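Long-range contacts in glutamine amidotransferase type-2 domain-containing protein (Pseudomonas aeruginosa PAO1, PDB 1TE5), which is a predicted glutamine amidotransferase of class II, probably hydrolysing glutamine in an N-terminal-nucleophile (Ntn) domain to release ammonia for an acceptor that is not known: residues A[2-6]-A[105-109]; A[178-184]-A[241-247]; A[187-193]-A[220-226]. The contacts are given in a common frame with arbitrary orientation. Residue numbers count along the deposited sequence, not the author numbering.

Contact 1. Residues A[2-6]-A[105-109]; sequences CELLG and FAHNG
The two central beta-sheets of the Ntn-hydrolase sandwich face each other here, strand 4-6 belonging to one layer and strand 105-108 to the other. The strands are not hydrogen-bonded neighbours: their axes approach to 8.1 Å, with N-to-C directions 145° apart and a signed crossing angle of -145°, and side chains fill the gap. L4 and N108 are level, with CA atoms 6.7 Å apart. Both strands are extended, but E3 just before has phi/psi of -109/-66, a kink that lets E3 and L4, consecutive residues, both direct CB toward 105-109. L4 takes the mt rotamer (chi1 -71°, chi2 -179°), which sets its CD2 3.8 Å from A106 CB and its CG 3.7 Å from N108 CB; L173 and N171 of the adjoining strand 171-175 also line its pocket. L5 and H107 turn away. The H107 ring, with chi1 of 162°, is hydrogen-bonded outside the two segments: ND1 pairs with S129 OG on helix 128-143, and NE2 with V169 O. In class II amidotransferases the nucleophile is the cysteine that follows the initiator methionine, and an Asn-Gly pair forms the oxyanion hole; C2 and N108-G109 are consistent with these roles. G109 has phi/psi of 134/180, where a CB would collide with the preceding carbonyl. Here C2 SG lies 10.2 Å from N108 ND2. N108 (chi1 173°) instead extends toward E3, whose m, t start (chi1 -64°, chi2 -175°) leaves E3 OE1 3.0 Å from N108 ND2.

Contact 2. Residues A[178-184]-A[241-247]; sequences DWLFTFC and GEWVLWW
Six backbone hydrogen bonds join 178-184 to 241-247. Two reciprocal pairs tie L180 to W246 (L180 N to W246 O 2.9 Å; W246 N to L180 O 3.0 Å) and T182 to V244 (T182 N to V244 O 2.9 Å; V244 N to T182 O 3.1 Å). Beyond them C184 N donates to E242 O at 2.9 Å, but C184 O accepts from G241 N at 2.8 Å; with G241 at phi/psi 94/-10, this is a G1 beta bulge. One water accepts from W246 NE1 (2.7 Å) and meets T182 OG1 (2.8 Å). Another accepts from W247 NE1 (3.2 Å) and donates to D178 OD2 (2.9 Å), the oxygen that also pairs with R101. These are antiparallel neighbours in one sheet of the Ntn sandwich, their axes 4.7 Å apart at 168°. F181-L245 and F183-W243 are the non-hydrogen-bonded pairs, and their face carries helix 150-165, touched by F183 and L245. L245 CD1 (chi1 -170°, chi2 57°) lies 3.9 Å from F181 CB and 3.7 Å from W179 CE3; W243 CB is 3.9 Å from F181 CE2 and 4.0 Å from F183 CD1. L180, T182, V244 and W246 occupy the reverse face, where L180 CB is 4.2 Å from W246 CB. At the end, the five-membered ring of W179 (chi1 43°) points its edge at the six-membered ring of W247, T-shaped, centroids 5.9 Å apart and planes at 75°.

Contact 3. Residues A[187-193]-A[220-226]; sequences KLAYITR and VVTVIAT
This antiparallel ladder lies in the other sheet of the Ntn sandwich, strand 220-225 running between 4-9 and 188-194. Axes are 4.7 Å apart at 167°. A189-A225, I191-V223 and R193-V221 are hydrogen-bonded pairs, each with two N-to-O bonds: A189 N to A225 O 2.8 Å, I191 N to V223 O 3.0 Å and R193 N to V221 O 2.9 Å, returned at 3.0 to 3.1 Å. On their face, relief is low at the two alanines and rises toward I191 CG2 against V223 CB (4.3 Å); R193 lays the edge of its guanidinium along V221, NH2 to CG2 3.6 Å, its cation meeting F197. The face turned to the second sheet is bulkier. I224 wedges between L188 and Y190, with I224 CG2 3.9 Å from L188 CG and I224 CG1 4.0 Å from Y190 CB. Farther along, T192 CG2 fits against V220 CG1 at 3.6 Å, while T192 OG1 lies 3.1 Å from T222 OG1, which is hydrogen-bonded to G249 O. Y190 (chi1 63°) sends its ring away from 220-226 to meet W246 edge-to-face. Past the ladder, K187 CD rests 3.8 Å from T226 CG2; T226 OG1, hydrogen-bonded to L4 N, also donates to a water at 2.7 Å, which donates to K187 O at 3.0 Å.

Contacts 2 and 3 are ladders within opposite layers of the sandwich, and contact 1 crosses between the layers. Strand 220-225 of contact 3 is the neighbour of strand 4-9: G6 N lies 2.7 Å from I224 O and L4 N 3.1 Å from T226 OG1, probable hydrogen bonds that tie the presumed catalytic N-terminus at C2 to contact 3. Between contacts 2 and 3, centres 11 Å apart, W246 wedges into the interface, with W246 CZ3 3.4 Å from T222 OG1 and W246 CZ2 3.6 Å from Y190 CD1, while T182 CG2 lies 3.7 Å from I224 CD1. Contact 1 is centred about 12 Å from the centres of both ladders.

Contact 1. Residues A[2-6]-A[105-109]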
loop_
_atom_site.group_PDB
_atom_site.type_symbol
_atom_site.label_atom_id
_atom_site.label_comp_id
_atom_site.label_asym_id
_atom_site.label_seq_id
_atom_site.Cartn_x
_atom_site.Cartn_y
_atom_site.Cartn_z
ATOM N N CYS A 2 8.540 22.649 -0.076
ATOM C CA CYS A 2 8.812 21.352 0.620
ATOM C C CYS A 2 7.584 20.436 0.554
ATOM O O CYS A 2 7.070 20.004 1.589
ATOM C CB CYS A 2 9.165 21.600 2.073
ATOM S SG CYS A 2 9.217 23.347 2.580
ATOM N N GLU A 3 7.099 20.178 -0.658
ATOM C CA GLU A 3 5.932 19.324 -0.853
ATOM C C GLU A 3 6.301 17.978 -1.477
ATOM O O GLU A 3 6.149 16.942 -0.837
ATOM C CB GLU A 3 4.856 20.060 -1.660
ATOM C CG GLU A 3 4.297 21.296 -0.925
ATOM C CD GLU A 3 3.141 21.975 -1.649
ATOM O OE1 GLU A 3 2.014 21.412 -1.635
ATOM O OE2 GLU A 3 3.359 23.077 -2.212
ATOM N N LEU A 4 6.765 17.985 -2.723
ATOM C CA LEU A 4 7.179 16.749 -3.389
ATOM C C LEU A 4 8.562 16.368 -2.874
ATOM O O LEU A 4 9.399 17.235 -2.623
ATOM C CB LEU A 4 7.236 16.931 -4.909
ATOM C CG LEU A 4 5.929 17.069 -5.697
ATOM C CD1 LEU A 4 6.253 17.222 -7.175
ATOM C CD2 LEU A 4 5.036 15.859 -5.472
ATOM N N LEU A 5 8.807 15.074 -2.723
ATOM C CA LEU A 5 10.090 14.598 -2.224
ATOM C C LEU A 5 10.431 13.209 -2.760
ATOM O O LEU A 5 9.756 12.232 -2.442
ATOM C CB LEU A 5 10.071 14.586 -0.690
ATOM C CG LEU A 5 11.278 14.060 0.084
ATOM C CD1 LEU A 5 12.569 14.746 -0.352
ATOM C CD2 LEU A 5 11.022 14.290 1.560
ATOM N N GLY A 6 11.486 13.130 -3.559
ATOM C CA GLY A 6 11.896 11.858 -4.109
ATOM C C GLY A 6 13.361 11.559 -3.872
ATOM O O GLY A 6 14.126 12.399 -3.388
ATOM N N PHE A 105 2.925 7.499 -8.069
ATOM C CA PHE A 105 2.720 8.836 -8.612
ATOM C C PHE A 105 2.436 9.902 -7.545
ATOM O O PHE A 105 1.641 9.696 -6.628
ATOM C CB PHE A 105 1.555 8.756 -9.600
ATOM C CG PHE A 105 1.178 10.063 -10.250
ATOM C CD1 PHE A 105 1.735 10.442 -11.461
ATOM C CD2 PHE A 105 0.187 10.870 -9.696
ATOM C CE1 PHE A 105 1.306 11.599 -12.115
ATOM C CE2 PHE A 105 -0.245 12.031 -10.344
ATOM C CZ PHE A 105 0.316 12.391 -11.555
ATOM N N ALA A 106 3.099 11.044 -7.670
ATOM C CA ALA A 106 2.891 12.151 -6.752
ATOM C C ALA A 106 2.814 13.418 -7.596
ATOM O O ALA A 106 3.673 13.659 -8.444
ATOM C CB ALA A 106 4.026 12.234 -5.752
ATOM N N HIS A 107 1.766 14.207 -7.374
ATOM C CA HIS A 107 1.554 15.438 -8.126
ATOM C C HIS A 107 1.310 16.661 -7.235
ATOM O O HIS A 107 0.544 16.612 -6.268
ATOM C CB HIS A 107 0.362 15.209 -9.049
ATOM C CG HIS A 107 -0.237 16.485 -9.566
ATOM N ND1 HIS A 107 -1.595 16.719 -9.602
ATOM C CD2 HIS A 107 0.347 17.602 -10.063
ATOM C CE1 HIS A 107 -1.822 17.918 -10.106
ATOM N NE2 HIS A 107 -0.660 18.476 -10.392
ATOM N N ASN A 108 2.001 17.746 -7.556
ATOM C CA ASN A 108 1.861 18.999 -6.836
ATOM C C ASN A 108 1.364 20.028 -7.834
ATOM O O ASN A 108 1.968 20.216 -8.889
ATOM C CB ASN A 108 3.204 19.449 -6.269
ATOM C CG ASN A 108 3.139 20.835 -5.655
ATOM O OD1 ASN A 108 3.782 21.775 -6.128
ATOM N ND2 ASN A 108 2.340 20.972 -4.601
ATOM N N GLY A 109 0.241 20.664 -7.524
ATOM C CA GLY A 109 -0.302 21.660 -8.427
ATOM C C GLY A 109 -1.791 21.473 -8.619
ATOM O O GLY A 109 -2.385 20.564 -8.040
#

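Contact 2. Residues A[178-184]-A[241-247]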
loop_
_atom_site.group_PDB
_atom_site.type_symbol
_atom_site.label_atom_id
_atom_site.label_comp_id
_atom_site.label_asym_id
_atom_site.label_seq_id
_atom_site.Cartn_x
_atom_site.Cartn_y
_atom_site.Cartn_z
ATOM N N ASP A 178 12.200 1.205 -10.561
ATOM C CA ASP A 178 13.535 1.224 -11.162
ATOM C C ASP A 178 13.964 2.684 -11.286
ATOM O O ASP A 178 14.828 3.171 -10.556
ATOM C CB ASP A 178 13.530 0.610 -12.584
ATOM C CG ASP A 178 13.427 -0.910 -12.592
ATOM O OD1 ASP A 178 12.939 -1.455 -13.613
ATOM O OD2 ASP A 178 13.855 -1.554 -11.614
ATOM N N TRP A 179 13.399 3.332 -12.295
ATOM C CA TRP A 179 13.670 4.718 -12.588
ATOM C C TRP A 179 12.684 5.624 -11.876
ATOM O O TRP A 179 11.610 5.194 -11.455
ATOM C CB TRP A 179 13.579 4.949 -14.098
ATOM C CG TRP A 179 12.400 4.266 -14.728
ATOM C CD1 TRP A 179 12.391 3.043 -15.337
ATOM C CD2 TRP A 179 11.043 4.739 -14.751
ATOM N NE1 TRP A 179 11.111 2.724 -15.733
ATOM C CE2 TRP A 179 10.268 3.748 -15.384
ATOM C CE3 TRP A 179 10.410 5.897 -14.288
ATOM C CZ2 TRP A 179 8.895 3.880 -15.568
ATOM C CZ3 TRP A 179 9.045 6.026 -14.467
ATOM C CH2 TRP A 179 8.302 5.023 -15.100
ATOM N N LEU A 180 13.030 6.899 -11.812
ATOM C CA LEU A 180 12.187 7.883 -11.174
ATOM C C LEU A 180 12.056 9.034 -12.140
ATOM O O LEU A 180 13.007 9.774 -12.358
ATOM C CB LEU A 180 12.830 8.342 -9.860
ATOM C CG LEU A 180 12.191 9.448 -9.016
ATOM C CD1 LEU A 180 10.690 9.362 -9.042
ATOM C CD2 LEU A 180 12.700 9.314 -7.600
ATOM N N PHE A 181 10.897 9.132 -12.774
ATOM C CA PHE A 181 10.612 10.190 -13.724
ATOM C C PHE A 181 10.212 11.458 -12.977
ATOM O O PHE A 181 9.377 11.434 -12.079
ATOM C CB PHE A 181 9.495 9.753 -14.667
ATOM C CG PHE A 181 9.122 10.781 -15.696
ATOM C CD1 PHE A 181 7.882 11.407 -15.651
ATOM C CD2 PHE A 181 9.994 11.100 -16.727
ATOM C CE1 PHE A 181 7.514 12.332 -16.614
ATOM C CE2 PHE A 181 9.632 12.030 -17.700
ATOM C CZ PHE A 181 8.390 12.645 -17.641
ATOM N N THR A 182 10.808 12.599 -13.349
ATOM C CA THR A 182 10.404 13.887 -12.746
ATOM C C THR A 182 9.959 14.815 -13.877
ATOM O O THR A 182 10.405 14.724 -15.027
ATOM C CB THR A 182 11.500 14.655 -11.954
ATOM O OG1 THR A 182 12.445 15.251 -12.848
ATOM C CG2 THR A 182 12.208 13.733 -11.044
ATOM N N PHE A 183 9.051 15.688 -13.541
ATOM C CA PHE A 183 8.505 16.683 -14.462
ATOM C C PHE A 183 8.243 17.965 -13.690
ATOM O O PHE A 183 7.562 17.952 -12.664
ATOM C CB PHE A 183 7.210 16.208 -15.131
ATOM C CG PHE A 183 6.711 17.140 -16.213
ATOM C CD1 PHE A 183 7.210 17.046 -17.507
ATOM C CD2 PHE A 183 5.765 18.124 -15.934
ATOM C CE1 PHE A 183 6.776 17.917 -18.499
ATOM C CE2 PHE A 183 5.327 18.994 -16.918
ATOM C CZ PHE A 183 5.833 18.892 -18.202
ATOM N N CYS A 184 8.777 19.071 -14.191
ATOM C CA CYS A 184 8.608 20.363 -13.547
ATOM C C CYS A 184 7.747 21.308 -14.370
ATOM O O CYS A 184 7.900 21.408 -15.587
ATOM C CB CYS A 184 9.972 20.988 -13.302
ATOM S SG CYS A 184 9.913 22.708 -12.819
ATOM N N GLY A 241 8.718 22.881 -17.826
ATOM C CA GLY A 241 8.838 22.025 -18.999
ATOM C C GLY A 241 9.962 21.010 -18.961
ATOM O O GLY A 241 10.042 20.128 -19.827
ATOM N N GLU A 242 10.838 21.139 -17.971
ATOM C CA GLU A 242 11.971 20.234 -17.837
ATOM C C GLU A 242 11.660 18.937 -17.102
ATOM O O GLU A 242 11.090 18.931 -16.008
ATOM C CB GLU A 242 13.150 20.941 -17.169
ATOM C CG GLU A 242 13.527 22.252 -17.846
ATOM C CD GLU A 242 14.889 22.772 -17.424
ATOM O OE1 GLU A 242 15.359 22.417 -16.320
ATOM O OE2 GLU A 242 15.492 23.540 -18.207
ATOM N N TRP A 243 12.042 17.838 -17.734
ATOM C CA TRP A 243 11.848 16.519 -17.175
ATOM C C TRP A 243 13.206 15.867 -17.051
ATOM O O TRP A 243 14.150 16.256 -17.730
ATOM C CB TRP A 243 10.940 15.688 -18.087
ATOM C CG TRP A 243 11.428 15.563 -19.513
ATOM C CD1 TRP A 243 11.086 16.363 -20.571
ATOM C CD2 TRP A 243 12.311 14.563 -20.041
ATOM N NE1 TRP A 243 11.695 15.923 -21.718
ATOM C CE2 TRP A 243 12.458 14.821 -21.421
ATOM C CE3 TRP A 243 12.996 13.476 -19.477
ATOM C CZ2 TRP A 243 13.259 14.022 -22.251
ATOM C CZ3 TRP A 243 13.793 12.681 -20.306
ATOM C CH2 TRP A 243 13.919 12.963 -21.675
ATOM N N VAL A 244 13.322 14.903 -16.151
ATOM C CA VAL A 244 14.571 14.187 -15.955
ATOM C C VAL A 244 14.221 12.751 -15.607
ATOM O O VAL A 244 13.223 12.496 -14.936
ATOM C CB VAL A 244 15.426 14.789 -14.804
ATOM C CG1 VAL A 244 16.701 13.998 -14.636
ATOM C CG2 VAL A 244 15.779 16.242 -15.086
ATOM N N LEU A 245 14.975 11.807 -16.153
ATOM C CA LEU A 245 14.741 10.412 -15.840
ATOM C C LEU A 245 15.944 9.971 -15.042
ATOM O O LEU A 245 17.091 10.094 -15.497
ATOM C CB LEU A 245 14.589 9.555 -17.099
ATOM C CG LEU A 245 14.102 8.126 -16.822
ATOM C CD1 LEU A 245 12.771 8.156 -16.083
ATOM C CD2 LEU A 245 13.968 7.360 -18.121
ATOM N N TRP A 246 15.667 9.526 -13.823
ATOM C CA TRP A 246 16.683 9.060 -12.906
ATOM C C TRP A 246 16.631 7.555 -12.820
ATOM O O TRP A 246 15.628 6.935 -13.161
ATOM C CB TRP A 246 16.434 9.636 -11.511
ATOM C CG TRP A 246 16.513 11.103 -11.464
ATOM C CD1 TRP A 246 15.484 11.988 -11.600
ATOM C CD2 TRP A 246 17.696 11.880 -11.294
ATOM N NE1 TRP A 246 15.956 13.273 -11.527
ATOM C CE2 TRP A 246 17.314 13.237 -11.336
ATOM C CE3 TRP A 246 19.050 11.563 -11.109
ATOM C CZ2 TRP A 246 18.240 14.286 -11.199
ATOM C CZ3 TRP A 246 19.973 12.606 -10.971
ATOM C CH2 TRP A 246 19.559 13.951 -11.017
ATOM N N TRP A 247 17.738 6.982 -12.375
ATOM C CA TRP A 247 17.874 5.550 -12.188
ATOM C C TRP A 247 19.266 5.392 -11.611
ATOM O O TRP A 247 20.248 5.826 -12.226
ATOM C CB TRP A 247 17.734 4.795 -13.518
ATOM C CG TRP A 247 17.521 3.316 -13.352
ATOM C CD1 TRP A 247 17.640 2.595 -12.197
ATOM C CD2 TRP A 247 17.133 2.381 -14.365
ATOM N NE1 TRP A 247 17.348 1.273 -12.426
ATOM C CE2 TRP A 247 17.038 1.114 -13.749
ATOM C CE3 TRP A 247 16.861 2.491 -15.733
ATOM C CZ2 TRP A 247 16.673 -0.036 -14.456
ATOM C CZ3 TRP A 247 16.496 1.350 -16.433
ATOM C CH2 TRP A 247 16.409 0.103 -15.793
HETATM O O HOH W 1 16.327 -0.867 -10.288
HETATM O O HOH W 2 14.849 15.727 -11.527
#

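Contact 3. Residues A[187-193]-A[220-226]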
loop_
_atom_site.group_PDB
_atom_site.type_symbol
_atom_site.label_atom_id
_atom_site.label_comp_id
_atom_site.label_asym_id
_atom_site.label_seq_id
_atom_site.Cartn_x
_atom_site.Cartn_y
_atom_site.Cartn_z
ATOM N N LYS A 187 7.922 24.575 -9.925
ATOM C CA LYS A 187 9.249 24.501 -9.353
ATOM C C LYS A 187 9.545 23.108 -8.838
ATOM O O LYS A 187 8.667 22.415 -8.321
ATOM C CB LYS A 187 9.434 25.524 -8.232
ATOM C CG LYS A 187 8.290 25.605 -7.232
ATOM C CD LYS A 187 8.701 26.277 -5.917
ATOM C CE LYS A 187 9.348 27.651 -6.107
ATOM N NZ LYS A 187 10.780 27.596 -6.543
ATOM N N LEU A 188 10.799 22.711 -8.999
ATOM C CA LEU A 188 11.293 21.411 -8.573
ATOM C C LEU A 188 12.811 21.561 -8.573
ATOM O O LEU A 188 13.353 22.370 -9.315
ATOM C CB LEU A 188 10.861 20.337 -9.576
ATOM C CG LEU A 188 10.999 18.883 -9.142
ATOM C CD1 LEU A 188 10.063 18.608 -7.970
ATOM C CD2 LEU A 188 10.677 17.982 -10.317
ATOM N N ALA A 189 13.495 20.809 -7.731
ATOM C CA ALA A 189 14.943 20.905 -7.661
ATOM C C ALA A 189 15.545 19.565 -7.262
ATOM O O ALA A 189 14.825 18.652 -6.844
ATOM C CB ALA A 189 15.333 21.981 -6.650
ATOM N N TYR A 190 16.866 19.447 -7.369
ATOM C CA TYR A 190 17.537 18.207 -6.998
ATOM C C TYR A 190 19.000 18.408 -6.637
ATOM O O TYR A 190 19.569 19.473 -6.864
ATOM C CB TYR A 190 17.421 17.177 -8.133
ATOM C CG TYR A 190 18.096 17.581 -9.434
ATOM C CD1 TYR A 190 19.454 17.315 -9.652
ATOM C CD2 TYR A 190 17.375 18.210 -10.454
ATOM C CE1 TYR A 190 20.077 17.667 -10.854
ATOM C CE2 TYR A 190 17.991 18.562 -11.662
ATOM C CZ TYR A 190 19.340 18.286 -11.854
ATOM O OH TYR A 190 19.944 18.625 -13.049
ATOM N N ILE A 191 19.589 17.388 -6.027
ATOM C CA ILE A 191 20.999 17.417 -5.673
ATOM C C ILE A 191 21.553 15.997 -5.602
ATOM O O ILE A 191 21.027 15.152 -4.875
ATOM C CB ILE A 191 21.275 18.168 -4.345
ATOM C CG1 ILE A 191 22.788 18.254 -4.109
ATOM C CG2 ILE A 191 20.601 17.466 -3.166
ATOM C CD1 ILE A 191 23.174 19.117 -2.944
ATOM N N THR A 192 22.602 15.741 -6.376
ATOM C CA THR A 192 23.222 14.428 -6.404
ATOM C C THR A 192 24.424 14.439 -5.487
ATOM O O THR A 192 25.235 15.360 -5.537
ATOM C CB THR A 192 23.704 14.068 -7.811
ATOM O OG1 THR A 192 22.658 14.308 -8.757
ATOM C CG2 THR A 192 24.112 12.604 -7.873
ATOM N N ARG A 193 24.547 13.411 -4.660
ATOM C CA ARG A 193 25.659 13.304 -3.734
ATOM C C ARG A 193 26.453 12.060 -4.093
ATOM O O ARG A 193 25.898 10.971 -4.173
ATOM C CB ARG A 193 25.129 13.226 -2.300
ATOM C CG ARG A 193 24.390 14.496 -1.865
ATOM C CD ARG A 193 23.475 14.264 -0.672
ATOM N NE ARG A 193 24.195 13.838 0.526
ATOM C CZ ARG A 193 23.957 12.701 1.178
ATOM N NH1 ARG A 193 24.659 12.399 2.266
ATOM N NH2 ARG A 193 23.031 11.855 0.740
ATOM N N VAL A 220 25.862 6.734 -4.956
ATOM C CA VAL A 220 25.353 7.902 -5.658
ATOM C C VAL A 220 23.888 7.982 -5.234
ATOM O O VAL A 220 23.125 7.031 -5.430
ATOM C CB VAL A 220 25.448 7.784 -7.216
ATOM C CG1 VAL A 220 24.855 9.036 -7.884
ATOM C CG2 VAL A 220 26.883 7.595 -7.659
ATOM N N VAL A 221 23.527 9.072 -4.563
ATOM C CA VAL A 221 22.155 9.264 -4.115
ATOM C C VAL A 221 21.670 10.662 -4.460
ATOM O O VAL A 221 22.321 11.656 -4.139
ATOM C CB VAL A 221 21.971 8.919 -2.595
ATOM C CG1 VAL A 221 23.292 8.558 -1.949
ATOM C CG2 VAL A 221 21.292 10.048 -1.850
ATOM N N THR A 222 20.528 10.712 -5.137
ATOM C CA THR A 222 19.918 11.959 -5.566
ATOM C C THR A 222 18.610 12.229 -4.860
ATOM O O THR A 222 17.762 11.350 -4.740
ATOM C CB THR A 222 19.653 11.947 -7.066
ATOM O OG1 THR A 222 20.903 11.942 -7.754
ATOM C CG2 THR A 222 18.835 13.171 -7.496
ATOM N N VAL A 223 18.462 13.453 -4.370
ATOM C CA VAL A 223 17.251 13.866 -3.686
ATOM C C VAL A 223 16.564 14.895 -4.569
ATOM O O VAL A 223 17.230 15.731 -5.187
ATOM C CB VAL A 223 17.570 14.489 -2.309
ATOM C CG1 VAL A 223 16.272 14.838 -1.572
ATOM C CG2 VAL A 223 18.427 13.526 -1.486
ATOM N N ILE A 224 15.245 14.788 -4.684
ATOM C CA ILE A 224 14.444 15.709 -5.489
ATOM C C ILE A 224 13.367 16.293 -4.564
ATOM O O ILE A 224 12.730 15.561 -3.811
ATOM C CB ILE A 224 13.779 14.969 -6.672
ATOM C CG1 ILE A 224 14.840 14.204 -7.467
ATOM C CG2 ILE A 224 13.072 15.955 -7.579
ATOM C CD1 ILE A 224 14.312 12.981 -8.130
ATOM N N ALA A 225 13.213 17.612 -4.576
ATOM C CA ALA A 225 12.224 18.273 -3.738
ATOM C C ALA A 225 11.606 19.412 -4.516
ATOM O O ALA A 225 12.078 19.737 -5.603
ATOM C CB ALA A 225 12.871 18.796 -2.475
ATOM N N THR A 226 10.525 19.984 -3.991
ATOM C CA THR A 226 9.862 21.106 -4.654
ATOM C C THR A 226 10.835 22.282 -4.680
ATOM O O THR A 226 10.817 23.104 -5.599
ATOM C CB THR A 226 8.545 21.502 -3.939
ATOM O OG1 THR A 226 7.517 20.555 -4.262
ATOM C CG2 THR A 226 8.091 22.894 -4.351
HETATM O O HOH W 3 6.610 20.884 -6.815
HETATM O O HOH W 4 13.004 24.718 -7.105
#